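Local coordinates for protein 16S rRNA methylase (Uncultured bacterium, PDB 7JLZ) that probably methylates A1408 of 16S rRNA in the 30S ribosomal subunit, a modification associated with aminoglycoside resistance, at residues 97-102 against 119-124. Numbering follows the deposited sequence.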
ATOM      1  N   LEU A  97      -1.257   6.367  -2.293  1.00 25.55           N
ATOM      2  CA  LEU A  97      -1.475   4.928  -2.276  1.00 24.13           C
ATOM      3  C   LEU A  97      -0.106   4.274  -2.233  1.00 27.36           C
ATOM      4  O   LEU A  97       0.698   4.465  -3.147  1.00 28.16           O
ATOM      5  CB  LEU A  97      -2.244   4.467  -3.518  1.00 25.43           C
ATOM      6  CG  LEU A  97      -2.420   2.965  -3.702  1.00 26.15           C
ATOM      7  CD1 LEU A  97      -3.194   2.350  -2.545  1.00 26.06           C
ATOM      8  CD2 LEU A  97      -3.139   2.704  -5.034  1.00 26.47           C
ATOM      9  N   THR A  98       0.165   3.529  -1.172  1.00 22.67           N
ATOM     10  CA  THR A  98       1.418   2.789  -1.061  1.00 25.74           C
ATOM     11  C   THR A  98       1.125   1.300  -1.186  1.00 29.45           C
ATOM     12  O   THR A  98       0.244   0.771  -0.497  1.00 24.42           O
ATOM     13  CB  THR A  98       2.138   3.129   0.247  1.00 26.73           C
ATOM     14  OG1 THR A  98       2.467   4.528   0.234  1.00 30.54           O
ATOM     15  CG2 THR A  98       3.449   2.311   0.403  1.00 27.55           C
ATOM     16  N   ILE A  99       1.854   0.633  -2.086  1.00 25.40           N
ATOM     17  CA  ILE A  99       1.632  -0.764  -2.413  1.00 22.09           C
ATOM     18  C   ILE A  99       2.936  -1.506  -2.142  1.00 25.35           C
ATOM     19  O   ILE A  99       3.910  -1.338  -2.881  1.00 27.50           O
ATOM     20  CB  ILE A  99       1.204  -0.959  -3.873  1.00 26.43           C
ATOM     21  CG1 ILE A  99      -0.015  -0.090  -4.220  1.00 27.73           C
ATOM     22  CG2 ILE A  99       0.894  -2.421  -4.114  1.00 27.99           C
ATOM     23  CD1 ILE A  99      -0.349  -0.086  -5.708  1.00 31.80           C
ATOM     24  N   ILE A 100       2.969  -2.310  -1.080  1.00 22.73           N
ATOM     25  CA  ILE A 100       4.133  -3.129  -0.769  1.00 24.39           C
ATOM     26  C   ILE A 100       3.820  -4.518  -1.305  1.00 26.64           C
ATOM     27  O   ILE A 100       3.135  -5.319  -0.653  1.00 25.83           O
ATOM     28  CB  ILE A 100       4.449  -3.129   0.728  1.00 23.74           C
ATOM     29  CG1 ILE A 100       4.563  -1.684   1.220  1.00 29.51           C
ATOM     30  CG2 ILE A 100       5.734  -3.936   1.000  1.00 29.63           C
ATOM     31  CD1 ILE A 100       4.607  -1.533   2.725  1.00 29.45           C
ATOM     32  N   LEU A 101       4.316  -4.813  -2.505  1.00 27.87           N
ATOM     33  CA  LEU A 101       3.943  -6.054  -3.160  1.00 30.93           C
ATOM     34  C   LEU A 101       4.508  -7.249  -2.386  1.00 31.42           C
ATOM     35  O   LEU A 101       5.509  -7.124  -1.674  1.00 30.66           O
ATOM     36  CB  LEU A 101       4.423  -6.057  -4.613  1.00 28.35           C
ATOM     37  CG  LEU A 101       3.597  -5.150  -5.541  1.00 30.77           C
ATOM     38  CD1 LEU A 101       4.162  -5.176  -6.948  1.00 35.37           C
ATOM     39  CD2 LEU A 101       2.147  -5.575  -5.562  1.00 29.57           C
ATOM     40  N   PRO A 102       3.854  -8.412  -2.465  1.00 28.10           N
ATOM     41  CA  PRO A 102       2.605  -8.668  -3.183  1.00 29.65           C
ATOM     42  C   PRO A 102       1.361  -8.273  -2.401  1.00 31.25           C
ATOM     43  O   PRO A 102       1.385  -8.164  -1.171  1.00 31.31           O
ATOM     44  CB  PRO A 102       2.641 -10.177  -3.394  1.00 32.22           C
ATOM     45  CG  PRO A 102       3.364 -10.682  -2.186  1.00 35.12           C
ATOM     46  CD  PRO A 102       4.426  -9.656  -1.905  1.00 31.14           C
ATOM     47  N   SER A 119      -6.454  -1.628 -12.841  1.00 47.70           N
ATOM     48  CA  SER A 119      -7.088  -0.311 -12.857  1.00 45.14           C
ATOM     49  C   SER A 119      -7.545   0.137 -11.472  1.00 36.02           C
ATOM     50  O   SER A 119      -7.900   1.309 -11.299  1.00 35.56           O
ATOM     51  CB  SER A 119      -8.285  -0.311 -13.810  1.00 41.58           C
ATOM     52  OG  SER A 119      -9.409  -0.935 -13.223  1.00 43.29           O
ATOM     53  N   LEU A 120      -7.561  -0.771 -10.493  1.00 33.50           N
ATOM     54  CA  LEU A 120      -7.844  -0.393  -9.116  1.00 31.74           C
ATOM     55  C   LEU A 120      -6.902   0.696  -8.630  1.00 31.17           C
ATOM     56  O   LEU A 120      -7.310   1.576  -7.865  1.00 37.29           O
ATOM     57  CB  LEU A 120      -7.739  -1.628  -8.224  1.00 31.81           C
ATOM     58  CG  LEU A 120      -7.843  -1.427  -6.716  1.00 31.78           C
ATOM     59  CD1 LEU A 120      -9.248  -0.991  -6.352  1.00 31.07           C
ATOM     60  CD2 LEU A 120      -7.471  -2.704  -5.987  1.00 31.31           C
ATOM     61  N   ILE A 121      -5.643   0.658  -9.070  1.00 30.51           N
ATOM     62  CA  ILE A 121      -4.631   1.586  -8.564  1.00 28.63           C
ATOM     63  C   ILE A 121      -5.023   3.027  -8.868  1.00 33.38           C
ATOM     64  O   ILE A 121      -5.061   3.885  -7.979  1.00 34.43           O
ATOM     65  CB  ILE A 121      -3.255   1.237  -9.157  1.00 37.08           C
ATOM     66  CG1 ILE A 121      -2.803  -0.127  -8.643  1.00 33.26           C
ATOM     67  CG2 ILE A 121      -2.223   2.303  -8.811  1.00 39.45           C
ATOM     68  CD1 ILE A 121      -1.552  -0.637  -9.333  1.00 33.59           C
ATOM     69  N   SER A 122      -5.322   3.317 -10.129  1.00 34.90           N
ATOM     70  CA  SER A 122      -5.694   4.683 -10.474  0.58 38.19           C
ATOM     71  C   SER A 122      -7.035   5.067  -9.865  1.00 35.61           C
ATOM     72  O   SER A 122      -7.254   6.236  -9.546  1.00 45.26           O
ATOM     73  CB  SER A 122      -5.723   4.849 -11.993  0.58 41.01           C
ATOM     74  OG  SER A 122      -5.268   6.139 -12.357  0.58 42.01           O
ATOM     75  N   ASN A 123      -7.936   4.101  -9.679  1.00 33.77           N
ATOM     76  CA  ASN A 123      -9.264   4.433  -9.173  1.00 32.87           C
ATOM     77  C   ASN A 123      -9.301   4.613  -7.660  1.00 31.99           C
ATOM     78  O   ASN A 123     -10.230   5.241  -7.153  1.00 32.75           O
ATOM     79  CB  ASN A 123     -10.281   3.379  -9.619  1.00 32.10           C
ATOM     80  CG  ASN A 123     -10.689   3.560 -11.079  1.00 43.03           C
ATOM     81  OD1 ASN A 123     -10.065   4.321 -11.816  1.00 47.28           O
ATOM     82  ND2 ASN A 123     -11.737   2.877 -11.491  1.00 48.62           N
ATOM     83  N   ILE A 124      -8.322   4.082  -6.920  1.00 26.66           N
ATOM     84  CA  ILE A 124      -8.221   4.453  -5.517  1.00 23.13           C
ATOM     85  C   ILE A 124      -7.764   5.905  -5.376  1.00 27.00           C
ATOM     86  O   ILE A 124      -8.193   6.620  -4.459  1.00 27.78           O
ATOM     87  CB  ILE A 124      -7.257   3.480  -4.802  1.00 24.86           C
ATOM     88  CG1 ILE A 124      -7.869   2.077  -4.721  1.00 25.33           C
ATOM     89  CG2 ILE A 124      -6.875   3.997  -3.396  1.00 28.86           C
ATOM     90  CD1 ILE A 124      -6.849   0.995  -4.272  1.00 27.14           C
TER
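Leu97 reaches from strand 94-100 into the hollow between Ile121 and Ile124, one turn apart on the short helix 120-124. The fold is the Rossmann-like one of class I methyltransferases. Strand 94-100 is central in its seven-stranded sheet, between strands 26-31 and 129-135, and the helix lies against one face. Residues 97-100 of the strand and helix 120-124 run roughly antiparallel, at 150°, with their axes 9.9 Å apart at closest. This fits the crossover from strand 94-100 to its parallel neighbour 129-135.

The forked end of Leu97 is the main bump. Its CG stands anti to the backbone N (chi1 174°), which carries both methyls out to the helix. CD2 is the deeper prong. Leu97 CD2 sits 3.9 Å from CG2 of Ile121 and also borders CB and CD1 of Ile124. The other prong, Leu97 CD1, lies 4.1 Å from Ile124 CG2. Leu97 crosses both isoleucines at about a right angle.

Two residues along the strand, Ile99 points to the same side. Its extended chain (chi2 171°) brings Ile99 CD1 alongside the longer arm of Ile121, 3.8 Å from Ile121 CG1 and 3.9 Å from Ile121 CD1. Ile121 is thus shared: its CG2 branch meets Leu97 and its CG1 arm meets Ile99.

All four touching residues are buried, and no hydrogen bond joins the two segments. Cys131 of strand 129-135 touches both Ile99 and Ile121, while Phe86 packs on Ile124. The nearest approach to helix backbone is apolar against polar: CD2 of Leu97 lies 3.7 Å from the carbonyl O of Ile121.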